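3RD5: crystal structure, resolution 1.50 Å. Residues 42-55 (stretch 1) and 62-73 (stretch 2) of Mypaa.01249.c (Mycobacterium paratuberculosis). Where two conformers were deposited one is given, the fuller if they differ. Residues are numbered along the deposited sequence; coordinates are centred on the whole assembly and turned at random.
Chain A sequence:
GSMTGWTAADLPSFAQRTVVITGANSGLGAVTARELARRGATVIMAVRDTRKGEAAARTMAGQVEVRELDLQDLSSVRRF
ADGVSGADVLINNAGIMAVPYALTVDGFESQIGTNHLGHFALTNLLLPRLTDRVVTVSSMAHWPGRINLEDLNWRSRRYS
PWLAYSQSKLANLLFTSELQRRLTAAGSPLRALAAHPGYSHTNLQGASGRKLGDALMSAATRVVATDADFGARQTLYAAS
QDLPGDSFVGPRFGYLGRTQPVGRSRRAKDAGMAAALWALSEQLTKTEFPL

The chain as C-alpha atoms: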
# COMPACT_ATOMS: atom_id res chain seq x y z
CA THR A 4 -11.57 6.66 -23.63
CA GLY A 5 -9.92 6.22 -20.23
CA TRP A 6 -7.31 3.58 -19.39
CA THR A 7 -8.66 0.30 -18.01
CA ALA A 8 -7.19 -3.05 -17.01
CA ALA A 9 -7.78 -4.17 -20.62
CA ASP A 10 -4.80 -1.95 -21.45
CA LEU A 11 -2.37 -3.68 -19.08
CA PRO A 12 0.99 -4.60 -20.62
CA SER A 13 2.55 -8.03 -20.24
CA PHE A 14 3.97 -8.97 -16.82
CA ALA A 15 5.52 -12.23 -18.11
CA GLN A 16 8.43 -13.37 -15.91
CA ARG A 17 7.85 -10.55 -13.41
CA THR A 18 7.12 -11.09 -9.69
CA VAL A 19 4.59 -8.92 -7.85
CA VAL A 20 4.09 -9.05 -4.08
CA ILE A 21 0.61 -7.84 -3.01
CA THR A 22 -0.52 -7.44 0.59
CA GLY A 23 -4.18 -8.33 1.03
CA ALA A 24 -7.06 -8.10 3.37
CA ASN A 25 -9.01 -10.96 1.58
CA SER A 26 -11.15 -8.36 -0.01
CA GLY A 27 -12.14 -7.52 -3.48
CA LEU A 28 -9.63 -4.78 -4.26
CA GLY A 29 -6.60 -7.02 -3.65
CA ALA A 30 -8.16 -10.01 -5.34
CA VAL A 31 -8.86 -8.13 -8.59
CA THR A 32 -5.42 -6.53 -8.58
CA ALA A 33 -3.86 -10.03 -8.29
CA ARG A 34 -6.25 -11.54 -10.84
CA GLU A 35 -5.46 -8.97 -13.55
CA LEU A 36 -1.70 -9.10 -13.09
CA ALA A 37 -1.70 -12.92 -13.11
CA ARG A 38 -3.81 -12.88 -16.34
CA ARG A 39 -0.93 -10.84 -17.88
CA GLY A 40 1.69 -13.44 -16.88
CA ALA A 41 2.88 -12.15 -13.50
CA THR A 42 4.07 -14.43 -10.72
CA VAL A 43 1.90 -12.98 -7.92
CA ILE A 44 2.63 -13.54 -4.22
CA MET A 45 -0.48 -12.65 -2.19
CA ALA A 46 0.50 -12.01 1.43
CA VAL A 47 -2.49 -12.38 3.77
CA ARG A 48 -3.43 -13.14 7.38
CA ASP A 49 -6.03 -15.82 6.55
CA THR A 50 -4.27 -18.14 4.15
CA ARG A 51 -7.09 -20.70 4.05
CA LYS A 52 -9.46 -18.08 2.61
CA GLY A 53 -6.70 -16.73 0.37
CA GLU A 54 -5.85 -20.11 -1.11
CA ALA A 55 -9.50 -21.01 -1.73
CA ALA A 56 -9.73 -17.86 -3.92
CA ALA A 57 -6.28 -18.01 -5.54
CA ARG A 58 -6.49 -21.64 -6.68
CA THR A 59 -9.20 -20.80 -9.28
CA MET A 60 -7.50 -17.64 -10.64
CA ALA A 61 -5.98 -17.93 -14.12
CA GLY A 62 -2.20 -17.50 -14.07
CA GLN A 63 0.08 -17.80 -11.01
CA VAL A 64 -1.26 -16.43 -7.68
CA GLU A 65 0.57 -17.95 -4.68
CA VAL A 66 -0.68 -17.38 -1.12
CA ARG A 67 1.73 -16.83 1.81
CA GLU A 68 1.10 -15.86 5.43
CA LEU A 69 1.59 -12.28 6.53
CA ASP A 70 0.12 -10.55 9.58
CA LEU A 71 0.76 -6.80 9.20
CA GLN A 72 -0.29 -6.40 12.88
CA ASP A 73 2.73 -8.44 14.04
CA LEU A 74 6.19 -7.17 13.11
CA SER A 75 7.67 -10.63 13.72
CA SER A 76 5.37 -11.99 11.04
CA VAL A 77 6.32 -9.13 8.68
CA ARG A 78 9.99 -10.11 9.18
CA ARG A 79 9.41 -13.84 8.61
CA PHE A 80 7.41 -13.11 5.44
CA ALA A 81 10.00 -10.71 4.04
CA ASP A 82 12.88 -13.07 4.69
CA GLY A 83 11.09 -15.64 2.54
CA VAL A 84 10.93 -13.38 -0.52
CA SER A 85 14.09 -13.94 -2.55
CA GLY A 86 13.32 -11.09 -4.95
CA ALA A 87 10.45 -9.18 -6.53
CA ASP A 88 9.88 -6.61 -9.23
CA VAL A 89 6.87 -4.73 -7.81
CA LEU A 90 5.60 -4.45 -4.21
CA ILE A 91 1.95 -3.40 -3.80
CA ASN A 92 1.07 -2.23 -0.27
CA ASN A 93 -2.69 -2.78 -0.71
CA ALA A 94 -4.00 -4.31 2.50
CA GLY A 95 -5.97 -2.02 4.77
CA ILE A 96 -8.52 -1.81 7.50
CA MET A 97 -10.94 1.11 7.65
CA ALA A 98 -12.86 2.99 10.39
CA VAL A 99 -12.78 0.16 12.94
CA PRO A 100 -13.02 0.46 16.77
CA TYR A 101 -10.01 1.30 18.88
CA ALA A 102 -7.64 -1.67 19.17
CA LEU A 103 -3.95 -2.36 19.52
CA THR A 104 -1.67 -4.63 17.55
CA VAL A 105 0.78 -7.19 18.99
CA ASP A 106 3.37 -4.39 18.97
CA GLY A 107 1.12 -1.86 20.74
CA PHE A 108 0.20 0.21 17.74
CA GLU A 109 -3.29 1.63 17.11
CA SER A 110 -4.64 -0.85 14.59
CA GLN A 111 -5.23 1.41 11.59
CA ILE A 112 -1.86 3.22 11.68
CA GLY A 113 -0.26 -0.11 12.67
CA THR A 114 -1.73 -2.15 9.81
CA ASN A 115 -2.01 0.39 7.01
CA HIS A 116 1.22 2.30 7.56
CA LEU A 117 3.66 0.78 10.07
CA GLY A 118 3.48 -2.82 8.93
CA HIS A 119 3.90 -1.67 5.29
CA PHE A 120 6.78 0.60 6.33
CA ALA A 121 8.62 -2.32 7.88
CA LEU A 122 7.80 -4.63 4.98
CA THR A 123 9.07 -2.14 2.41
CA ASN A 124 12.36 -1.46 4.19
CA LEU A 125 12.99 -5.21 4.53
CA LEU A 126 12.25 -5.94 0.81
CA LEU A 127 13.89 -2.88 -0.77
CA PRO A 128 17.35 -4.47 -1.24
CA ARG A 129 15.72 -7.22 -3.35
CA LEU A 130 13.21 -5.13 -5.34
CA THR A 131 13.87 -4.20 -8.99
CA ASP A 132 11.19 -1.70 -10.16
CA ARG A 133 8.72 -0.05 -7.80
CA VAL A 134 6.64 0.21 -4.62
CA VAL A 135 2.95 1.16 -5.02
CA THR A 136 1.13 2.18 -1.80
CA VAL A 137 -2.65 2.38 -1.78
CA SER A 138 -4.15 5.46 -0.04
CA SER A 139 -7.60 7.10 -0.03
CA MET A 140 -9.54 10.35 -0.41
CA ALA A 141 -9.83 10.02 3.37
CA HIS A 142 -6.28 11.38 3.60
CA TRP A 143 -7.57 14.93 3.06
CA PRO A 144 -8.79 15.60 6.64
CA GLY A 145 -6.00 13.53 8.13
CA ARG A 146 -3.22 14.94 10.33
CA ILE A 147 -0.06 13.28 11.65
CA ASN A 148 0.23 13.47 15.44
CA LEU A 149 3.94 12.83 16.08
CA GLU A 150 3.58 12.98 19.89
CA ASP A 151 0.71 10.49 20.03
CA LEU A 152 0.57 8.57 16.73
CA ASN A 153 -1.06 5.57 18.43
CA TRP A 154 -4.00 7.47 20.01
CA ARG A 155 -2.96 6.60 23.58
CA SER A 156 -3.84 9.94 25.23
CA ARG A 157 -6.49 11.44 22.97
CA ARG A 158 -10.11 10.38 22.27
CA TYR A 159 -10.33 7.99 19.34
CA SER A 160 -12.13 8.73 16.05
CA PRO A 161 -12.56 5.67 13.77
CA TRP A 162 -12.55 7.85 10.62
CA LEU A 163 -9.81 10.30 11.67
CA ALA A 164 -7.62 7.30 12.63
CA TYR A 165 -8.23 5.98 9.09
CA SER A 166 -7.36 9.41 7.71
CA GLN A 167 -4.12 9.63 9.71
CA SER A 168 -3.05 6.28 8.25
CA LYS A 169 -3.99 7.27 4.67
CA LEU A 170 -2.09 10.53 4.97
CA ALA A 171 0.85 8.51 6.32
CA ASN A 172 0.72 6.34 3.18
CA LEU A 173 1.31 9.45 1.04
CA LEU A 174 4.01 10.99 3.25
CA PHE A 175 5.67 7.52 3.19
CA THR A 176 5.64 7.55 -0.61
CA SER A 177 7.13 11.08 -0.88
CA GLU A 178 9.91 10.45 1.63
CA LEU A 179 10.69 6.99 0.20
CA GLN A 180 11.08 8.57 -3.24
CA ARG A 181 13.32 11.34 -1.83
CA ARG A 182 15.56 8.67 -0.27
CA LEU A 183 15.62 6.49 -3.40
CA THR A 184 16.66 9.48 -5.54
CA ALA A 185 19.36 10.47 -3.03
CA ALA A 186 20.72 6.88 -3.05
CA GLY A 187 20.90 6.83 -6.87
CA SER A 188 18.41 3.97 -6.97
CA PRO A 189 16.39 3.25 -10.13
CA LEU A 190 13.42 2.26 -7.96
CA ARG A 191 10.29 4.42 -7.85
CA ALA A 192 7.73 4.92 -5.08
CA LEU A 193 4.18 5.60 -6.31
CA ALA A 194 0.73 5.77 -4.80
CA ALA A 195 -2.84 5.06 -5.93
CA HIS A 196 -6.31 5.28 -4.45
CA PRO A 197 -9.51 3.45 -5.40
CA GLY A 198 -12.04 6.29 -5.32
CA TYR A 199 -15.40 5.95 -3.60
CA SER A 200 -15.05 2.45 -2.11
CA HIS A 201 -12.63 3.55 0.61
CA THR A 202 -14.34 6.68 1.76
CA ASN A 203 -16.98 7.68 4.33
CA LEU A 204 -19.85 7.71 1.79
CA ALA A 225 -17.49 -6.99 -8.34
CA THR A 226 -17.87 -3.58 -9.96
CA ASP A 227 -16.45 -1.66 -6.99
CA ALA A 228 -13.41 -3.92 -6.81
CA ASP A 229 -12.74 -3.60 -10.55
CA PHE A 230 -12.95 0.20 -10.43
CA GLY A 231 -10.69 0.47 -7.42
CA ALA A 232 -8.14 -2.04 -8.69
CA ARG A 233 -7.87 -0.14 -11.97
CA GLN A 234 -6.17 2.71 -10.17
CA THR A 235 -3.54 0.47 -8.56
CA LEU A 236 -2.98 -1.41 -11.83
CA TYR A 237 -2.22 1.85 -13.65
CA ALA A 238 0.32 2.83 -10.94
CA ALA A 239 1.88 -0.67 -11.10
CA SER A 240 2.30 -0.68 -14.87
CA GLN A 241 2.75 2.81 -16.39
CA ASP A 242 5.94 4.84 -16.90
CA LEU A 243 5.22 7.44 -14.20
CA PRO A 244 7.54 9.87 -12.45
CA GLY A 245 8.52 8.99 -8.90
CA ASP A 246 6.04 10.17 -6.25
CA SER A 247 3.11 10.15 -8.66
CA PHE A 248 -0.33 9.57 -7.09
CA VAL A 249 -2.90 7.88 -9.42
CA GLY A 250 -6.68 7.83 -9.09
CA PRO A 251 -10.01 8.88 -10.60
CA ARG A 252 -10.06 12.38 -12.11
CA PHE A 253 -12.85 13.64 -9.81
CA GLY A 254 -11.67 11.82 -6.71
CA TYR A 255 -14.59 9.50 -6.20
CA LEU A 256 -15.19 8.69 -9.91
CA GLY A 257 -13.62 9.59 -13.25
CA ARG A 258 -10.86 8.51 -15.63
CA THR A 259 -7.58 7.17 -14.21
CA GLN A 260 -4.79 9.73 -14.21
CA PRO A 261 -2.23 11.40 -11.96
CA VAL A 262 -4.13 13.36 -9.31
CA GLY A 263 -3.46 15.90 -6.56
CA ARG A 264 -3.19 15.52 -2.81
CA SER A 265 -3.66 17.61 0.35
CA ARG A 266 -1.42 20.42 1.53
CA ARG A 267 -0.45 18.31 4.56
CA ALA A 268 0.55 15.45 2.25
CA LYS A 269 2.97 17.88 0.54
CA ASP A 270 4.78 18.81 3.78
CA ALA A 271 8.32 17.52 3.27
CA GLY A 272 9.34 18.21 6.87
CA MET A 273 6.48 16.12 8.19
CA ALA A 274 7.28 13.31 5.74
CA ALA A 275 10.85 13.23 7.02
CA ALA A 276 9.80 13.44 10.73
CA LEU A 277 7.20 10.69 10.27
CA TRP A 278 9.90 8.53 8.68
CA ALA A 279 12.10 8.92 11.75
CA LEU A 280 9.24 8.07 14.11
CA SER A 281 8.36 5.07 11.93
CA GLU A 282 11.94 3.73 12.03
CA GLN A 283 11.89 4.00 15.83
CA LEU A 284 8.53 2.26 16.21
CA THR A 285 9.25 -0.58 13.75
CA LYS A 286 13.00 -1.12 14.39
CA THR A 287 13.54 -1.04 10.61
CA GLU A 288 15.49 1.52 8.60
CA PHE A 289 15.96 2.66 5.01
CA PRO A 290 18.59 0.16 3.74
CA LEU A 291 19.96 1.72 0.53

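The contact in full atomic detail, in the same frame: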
# COMPACT_ATOMS: atom_id res chain seq x y z
N THR A 42 4.02 -13.54 -11.88
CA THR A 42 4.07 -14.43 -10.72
C THR A 42 3.66 -13.57 -9.53
O THR A 42 4.42 -12.70 -9.11
CB THR A 42 5.47 -15.02 -10.52
OG1 THR A 42 5.81 -15.85 -11.66
CG2 THR A 42 5.52 -15.86 -9.26
N VAL A 43 2.46 -13.79 -9.01
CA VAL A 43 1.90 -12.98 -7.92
C VAL A 43 2.04 -13.72 -6.60
O VAL A 43 1.73 -14.92 -6.53
CB VAL A 43 0.43 -12.62 -8.15
CG1 VAL A 43 -0.12 -11.79 -6.99
CG2 VAL A 43 0.23 -11.88 -9.48
N ILE A 44 2.56 -13.03 -5.59
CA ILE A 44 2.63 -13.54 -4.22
C ILE A 44 1.65 -12.71 -3.39
O ILE A 44 1.90 -11.51 -3.17
CB ILE A 44 4.04 -13.44 -3.66
CG1 ILE A 44 5.01 -14.28 -4.50
CG2 ILE A 44 4.08 -13.88 -2.18
CD1 ILE A 44 6.49 -13.98 -4.21
N MET A 45 0.52 -13.31 -3.02
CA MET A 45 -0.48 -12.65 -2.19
C MET A 45 -0.16 -12.95 -0.75
O MET A 45 -0.12 -14.12 -0.34
CB MET A 45 -1.88 -13.16 -2.52
CG MET A 45 -2.95 -12.69 -1.58
SD MET A 45 -3.23 -10.96 -1.80
CE MET A 45 -3.02 -11.07 -3.62
N ALA A 46 0.05 -11.91 0.04
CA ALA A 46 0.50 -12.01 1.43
C ALA A 46 -0.63 -11.58 2.34
O ALA A 46 -1.01 -10.40 2.36
CB ALA A 46 1.74 -11.14 1.60
N VAL A 47 -1.23 -12.56 3.05
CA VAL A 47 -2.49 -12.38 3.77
C VAL A 47 -2.47 -13.05 5.13
O VAL A 47 -1.71 -13.99 5.35
CB VAL A 47 -3.68 -12.94 2.96
CG1 VAL A 47 -3.80 -12.16 1.65
CG2 VAL A 47 -3.57 -14.47 2.70
N ARG A 48 -3.32 -12.58 6.04
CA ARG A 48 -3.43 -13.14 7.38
C ARG A 48 -4.09 -14.51 7.34
O ARG A 48 -3.63 -15.47 8.00
CB ARG A 48 -4.25 -12.20 8.28
CG ARG A 48 -4.29 -12.55 9.78
CD ARG A 48 -5.30 -11.65 10.52
NE ARG A 48 -5.08 -11.54 11.96
CZ ARG A 48 -4.61 -10.46 12.59
NH1 ARG A 48 -4.27 -9.36 11.92
NH2 ARG A 48 -4.46 -10.48 13.91
N ASP A 49 -5.20 -14.60 6.60
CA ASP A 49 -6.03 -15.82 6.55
C ASP A 49 -5.72 -16.53 5.25
O ASP A 49 -6.31 -16.27 4.18
CB ASP A 49 -7.53 -15.48 6.65
CG ASP A 49 -8.43 -16.72 6.67
OD1 ASP A 49 -8.00 -17.84 6.29
OD2 ASP A 49 -9.61 -16.56 7.09
N THR A 50 -4.75 -17.42 5.33
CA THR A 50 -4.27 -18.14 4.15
C THR A 50 -5.24 -19.20 3.64
O THR A 50 -5.24 -19.52 2.45
CB THR A 50 -2.89 -18.77 4.37
OG1 THR A 50 -2.97 -19.71 5.46
CG2 THR A 50 -1.80 -17.72 4.66
N ARG A 51 -6.10 -19.74 4.50
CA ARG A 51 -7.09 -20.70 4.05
C ARG A 51 -8.06 -20.01 3.07
O ARG A 51 -8.34 -20.53 1.98
CB ARG A 51 -7.83 -21.32 5.25
N LYS A 52 -8.57 -18.85 3.47
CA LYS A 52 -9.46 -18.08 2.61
C LYS A 52 -8.72 -17.64 1.35
O LYS A 52 -9.26 -17.72 0.24
CB LYS A 52 -9.95 -16.85 3.37
CG LYS A 52 -11.00 -16.01 2.67
CD LYS A 52 -11.46 -14.86 3.61
CE LYS A 52 -12.37 -13.86 2.91
NZ LYS A 52 -12.49 -12.57 3.70
N GLY A 53 -7.49 -17.17 1.52
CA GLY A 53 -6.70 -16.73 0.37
C GLY A 53 -6.49 -17.82 -0.67
O GLY A 53 -6.66 -17.60 -1.88
N GLU A 54 -6.10 -19.00 -0.20
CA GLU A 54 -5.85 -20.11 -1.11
C GLU A 54 -7.14 -20.56 -1.79
O GLU A 54 -7.13 -20.89 -2.99
CB GLU A 54 -5.17 -21.26 -0.35
CG GLU A 54 -4.92 -22.52 -1.11
CD GLU A 54 -3.94 -22.36 -2.25
OE1 GLU A 54 -3.30 -21.31 -2.39
OE2 GLU A 54 -3.80 -23.34 -2.99
N ALA A 55 -8.26 -20.59 -1.08
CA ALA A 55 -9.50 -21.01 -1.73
C ALA A 55 -9.83 -20.09 -2.92
O ALA A 55 -10.37 -20.55 -3.93
CB ALA A 55 -10.69 -21.07 -0.73
N GLY A 62 -3.55 -17.96 -14.34
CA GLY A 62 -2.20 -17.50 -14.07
C GLY A 62 -1.72 -17.98 -12.69
O GLY A 62 -2.30 -18.90 -12.11
N GLN A 63 -0.66 -17.35 -12.21
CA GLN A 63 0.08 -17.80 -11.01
C GLN A 63 -0.12 -16.86 -9.82
O GLN A 63 0.53 -15.82 -9.72
CB GLN A 63 1.55 -17.95 -11.35
CG GLN A 63 1.78 -19.07 -12.33
CD GLN A 63 3.23 -19.28 -12.66
OE1 GLN A 63 3.70 -18.85 -13.71
NE2 GLN A 63 3.98 -19.93 -11.75
N VAL A 64 -1.08 -17.19 -8.93
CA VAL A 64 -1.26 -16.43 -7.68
C VAL A 64 -0.98 -17.40 -6.53
O VAL A 64 -1.77 -18.33 -6.29
CB VAL A 64 -2.67 -15.84 -7.54
CG1 VAL A 64 -2.76 -15.01 -6.26
CG2 VAL A 64 -3.03 -14.97 -8.74
N GLU A 65 0.15 -17.19 -5.85
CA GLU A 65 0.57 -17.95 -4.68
C GLU A 65 0.14 -17.23 -3.42
O GLU A 65 0.21 -16.03 -3.38
CB GLU A 65 2.10 -18.15 -4.64
CG GLU A 65 2.59 -18.97 -3.42
CD GLU A 65 4.09 -18.97 -3.20
OE1 GLU A 65 4.85 -18.38 -4.00
OE2 GLU A 65 4.49 -19.60 -2.18
N VAL A 66 -0.30 -17.96 -2.41
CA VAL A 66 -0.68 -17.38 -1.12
C VAL A 66 0.36 -17.71 -0.05
O VAL A 66 0.75 -18.89 0.13
CB VAL A 66 -2.04 -17.91 -0.72
CG1 VAL A 66 -2.42 -17.48 0.68
CG2 VAL A 66 -3.08 -17.39 -1.72
N ARG A 67 0.81 -16.67 0.67
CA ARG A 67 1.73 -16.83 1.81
C ARG A 67 1.17 -16.06 3.00
O ARG A 67 0.44 -15.07 2.85
CB ARG A 67 3.12 -16.31 1.48
CG ARG A 67 3.82 -17.02 0.35
CD ARG A 67 5.25 -16.61 0.22
NE ARG A 67 5.82 -17.16 -1.02
CZ ARG A 67 6.99 -16.82 -1.53
NH1 ARG A 67 7.81 -16.00 -0.90
NH2 ARG A 67 7.35 -17.32 -2.71
N GLU A 68 1.57 -16.48 4.19
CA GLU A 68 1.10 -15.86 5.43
C GLU A 68 1.85 -14.59 5.75
O GLU A 68 3.09 -14.55 5.72
CB GLU A 68 1.27 -16.82 6.61
CG GLU A 68 0.43 -16.45 7.81
CD GLU A 68 0.67 -17.35 9.00
OE1 GLU A 68 0.91 -18.55 8.80
OE2 GLU A 68 0.60 -16.82 10.13
N LEU A 69 1.08 -13.56 6.06
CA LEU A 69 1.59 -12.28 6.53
C LEU A 69 0.54 -11.68 7.45
O LEU A 69 -0.61 -11.47 7.03
CB LEU A 69 1.87 -11.32 5.37
CG LEU A 69 2.15 -9.86 5.72
CD1 LEU A 69 3.44 -9.80 6.54
CD2 LEU A 69 2.22 -9.01 4.45
N ASP A 70 0.95 -11.32 8.68
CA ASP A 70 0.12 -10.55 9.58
C ASP A 70 0.76 -9.18 9.79
O ASP A 70 1.73 -9.04 10.54
CB ASP A 70 -0.00 -11.27 10.93
CG ASP A 70 -0.92 -10.56 11.90
OD1 ASP A 70 -1.46 -9.50 11.56
OD2 ASP A 70 -1.10 -11.12 13.05
N LEU A 71 0.25 -8.16 9.10
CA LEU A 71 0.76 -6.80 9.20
C LEU A 71 0.64 -6.21 10.59
O LEU A 71 1.30 -5.22 10.86
CB LEU A 71 0.07 -5.88 8.19
CG LEU A 71 0.48 -6.09 6.72
CD1 LEU A 71 -0.58 -5.41 5.83
CD2 LEU A 71 1.88 -5.45 6.48
N GLN A 72 -0.17 -6.80 11.47
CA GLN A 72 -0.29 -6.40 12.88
C GLN A 72 0.69 -7.09 13.81
O GLN A 72 0.51 -7.05 15.03
CB GLN A 72 -1.73 -6.62 13.39
CG GLN A 72 -2.75 -5.87 12.55
CD GLN A 72 -4.16 -5.84 13.14
OE1 GLN A 72 -4.37 -6.01 14.35
NE2 GLN A 72 -5.13 -5.49 12.29
N ASP A 73 1.71 -7.71 13.24
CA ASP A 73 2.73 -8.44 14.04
C ASP A 73 4.07 -8.29 13.31
O ASP A 73 4.30 -8.93 12.29
CB ASP A 73 2.28 -9.90 14.20
CG ASP A 73 3.26 -10.77 14.97
OD1 ASP A 73 4.40 -10.36 15.21
OD2 ASP A 73 2.84 -11.90 15.37
O HOH W 1 -1.93 -15.08 10.14
O HOH W 2 -0.81 -19.95 7.32
O HOH W 3 -0.52 -20.88 -2.86

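Strand 42-47 and the strand that ends at Glu 68 run side by side in the same direction, their axes 27° apart and 4.6 Å from each other at closest approach. The pairing is parallel, and its hydrogen bonds show the stagger expected of that arrangement: alternate residues of the first strand both donate and accept, reaching the two residues that flank their partner. Val 43 N donates to Gln 63 O (2.9 Å, 165° at hydrogen), and Val 43 O accepts from Glu 65 N (2.8 Å, 169°). Met 45 repeats the pattern, with Met 45 N to Glu 65 O at 2.8 Å and Arg 67 N to Met 45 O at 2.9 Å. Val 47 closes the ladder through Val 47 N to Arg 67 O at 3.0 Å and Leu 69 N to Val 47 O at 2.9 Å. All six angles lie between 164° and 171°, so the bonds are nearly straight. Weaker CA-H...O contacts fill the intervals; Val 66 CA, for example, lies 3.4 Å from Met 45 O.

The ladder does not extend to Arg 48. Its N is 3.1 Å from Leu 69 O, but the angle is too poor for a hydrogen bond. Proximity alone is equally misleading for Val 47 O and Leu 69 O, 3.2 Å apart, since both are acceptors.

On one face of the sheet, Ile 44, Glu 65, Ala 46 and Arg 67 lie together. The Glu 65 carboxylate is satisfied within its own strand: Arg 67 NE donates to Glu 65 OE2 and Arg 67 NH2 to Glu 65 OE1, each at 3.0 Å, making a two-pronged salt bridge. Ile 44 CD1 sits over one face of the guanidinium, 3.8 Å from Arg 67 NH2, leaving the polar edge free for the carboxylate. Beyond it, Ala 46 CB meets Leu 69 CD2 at 3.6 Å.

The opposite face carries Val 43, Val 64, Met 45 and Val 66. Helix 50-55 runs back antiparallel to the second strand (177°, axes 8.1 Å apart) and packs on Val 66, whose CG2 is 3.6 Å from Gly 53 C. An ideal CB on Gly 53 would lie only 3.2 Å from Val 66 CG1, so glycine permits this close approach. Asp 49 caps the helix, its OD1 accepting from Lys 52 N at 3.0 Å.

Three waters satisfy groups the direct bonds leave over. Water 3 accepts from Val 66 N (3.0 Å), which points away from the first strand, and donates to Glu 54 OE1 (2.9 Å). Water 1 donates to both Arg 48 O (2.8 Å) and Glu 68 OE2 (3.1 Å), while water 2 links Thr 50 OG1 (2.9 Å) with Glu 68 OE1 (2.7 Å).

Arg 48 NH1 approaches Asp 70 OD1 to 2.8 Å, yet the oxygen lies over the guanidinium face and no N-H points at it: the salt bridge is purely electrostatic. Asp 70 OD1 instead accepts a hydrogen bond from Gln 72 N (3.0 Å), within a type I turn closed by Asp 73 N to Asp 70 O (3.0 Å).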